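Local coordinates for nitrogen regulatory PII-like protein (PDB 4R25), which acts as a PII-family signalling protein that binds ATP, regulates its partners and is needed for full nrgAB operon induction when ammonium is limiting, at the interface of chains A and B. Residues are numbered along the deposited sequence; one frame, centred on the assembly and turned at random. Chains: chain A/B, Nitrogen regulatory PII-like protein.

The interface of chains A and B. Residues chain A 19, 30, 32; chain B 36, 38, 57.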
loop_
_atom_site.group_PDB
_atom_site.type_symbol
_atom_site.label_atom_id
_atom_site.label_comp_id
_atom_site.label_asym_id
_atom_site.label_seq_id
_atom_site.Cartn_x
_atom_site.Cartn_y
_atom_site.Cartn_z
ATOM N N LYS A 19 -13.227 -8.844 -12.367
ATOM C CA LYS A 19 -12.252 -8.987 -13.437
ATOM C C LYS A 19 -12.916 -8.828 -14.804
ATOM O O LYS A 19 -12.358 -8.177 -15.689
ATOM C CB LYS A 19 -11.534 -10.331 -13.337
ATOM C CG LYS A 19 -10.756 -10.520 -12.050
ATOM C CD LYS A 19 -10.128 -11.896 -11.992
ATOM C CE LYS A 19 -9.386 -12.122 -10.693
ATOM N NZ LYS A 19 -8.806 -13.495 -10.666
ATOM N N LEU A 30 -3.869 -5.795 -12.636
ATOM C CA LEU A 30 -4.109 -5.338 -11.281
ATOM C C LEU A 30 -3.395 -6.263 -10.297
ATOM O O LEU A 30 -2.991 -7.366 -10.657
ATOM C CB LEU A 30 -5.614 -5.289 -11.008
ATOM C CG LEU A 30 -6.372 -6.605 -11.172
ATOM C CD1 LEU A 30 -6.194 -7.480 -9.950
ATOM C CD2 LEU A 30 -7.853 -6.371 -11.454
ATOM N N PHE A 32 -3.494 -8.004 -6.200
ATOM C CA PHE A 32 -4.369 -8.257 -5.078
ATOM C C PHE A 32 -3.673 -9.074 -4.002
ATOM O O PHE A 32 -2.631 -9.682 -4.237
ATOM C CB PHE A 32 -5.690 -8.904 -5.528
ATOM C CG PHE A 32 -5.530 -10.255 -6.150
ATOM C CD1 PHE A 32 -5.704 -11.404 -5.396
ATOM C CD2 PHE A 32 -5.222 -10.382 -7.500
ATOM C CE1 PHE A 32 -5.561 -12.661 -5.974
ATOM C CE2 PHE A 32 -5.073 -11.632 -8.081
ATOM C CZ PHE A 32 -5.245 -12.773 -7.320
ATOM N N HIS B 36 -0.266 -11.009 -5.578
ATOM C CA HIS B 36 -0.574 -11.601 -6.864
ATOM C C HIS B 36 -0.821 -10.554 -7.921
ATOM O O HIS B 36 -1.357 -9.483 -7.645
ATOM C CB HIS B 36 -1.789 -12.511 -6.762
ATOM C CG HIS B 36 -1.518 -13.783 -6.035
ATOM N ND1 HIS B 36 -2.125 -14.098 -4.839
ATOM C CD2 HIS B 36 -0.693 -14.814 -6.324
ATOM C CE1 HIS B 36 -1.693 -15.274 -4.426
ATOM N NE2 HIS B 36 -0.821 -15.729 -5.310
ATOM N N CYS B 38 -2.545 -9.973 -11.812
ATOM C CA CYS B 38 -3.577 -10.516 -12.666
ATOM C C CYS B 38 -3.557 -9.735 -13.958
ATOM O O CYS B 38 -3.719 -8.516 -13.946
ATOM C CB CYS B 38 -4.945 -10.390 -11.995
ATOM S SG CYS B 38 -6.282 -11.151 -12.909
ATOM N N VAL B 57 -3.277 -15.373 -13.275
ATOM C CA VAL B 57 -2.752 -14.925 -12.002
ATOM C C VAL B 57 -1.312 -15.398 -11.835
ATOM O O VAL B 57 -1.029 -16.588 -11.927
ATOM C CB VAL B 57 -3.622 -15.430 -10.838
ATOM C CG1 VAL B 57 -2.983 -15.086 -9.500
ATOM C CG2 VAL B 57 -5.016 -14.828 -10.935
#
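The backbone N of B:Cys38 donates to the carbonyl O of A:Leu30 at 2.9 Å, and A:Leu30 N returns a bond to B:Cys38 O. Two residues along, A:Phe32 and B:His36 exchange a second such pair, with A:Phe32 N 3.0 Å from B:His36 O. Strand 29-44 of each chain is thus joined edge to edge, antiparallel, as expected for the trimer of the PII family, in which sheets continue from one subunit into the next. Backbone groups carry this pairing, and the side chains pack beside it.

A:Phe32 hides the most surface of these residues, 46 Å². Its CG lies between the backbone N and the carbonyl carbon (chi1 63°), which stands the ring up against chain B, where a broad flat residue can meet several partners. The CB methylene of B:His36 lies over one face, offset toward the rim, in a CH-pi contact 3.5 Å from A:Phe32 CZ. The flat imidazole of B:His36 runs on past the rim and adds a marginal contact, ND1 lying 3.9 Å from A:Phe32 CE1. At the ring tip the branched B:Val57, from strand 51-67, brings its CG1 methyl to 3.9 Å from A:Phe32 CZ, the two side chains crossing nearly at right angles.

B:Cys38 is small enough to fit between strand and helix: its CB meets the CD1 methyl of branched, apolar A:Leu30 at 3.8 Å, while SG, anti to the backbone N (chi1 -175°), points to A:Lys19. The long methylene chain of A:Lys19 suits the span from helix 15-25, its apolar CE packing 3.9 Å from B:Cys38 SG, while NZ ends beside the B:Val57 CG2 methyl in van der Waals contact.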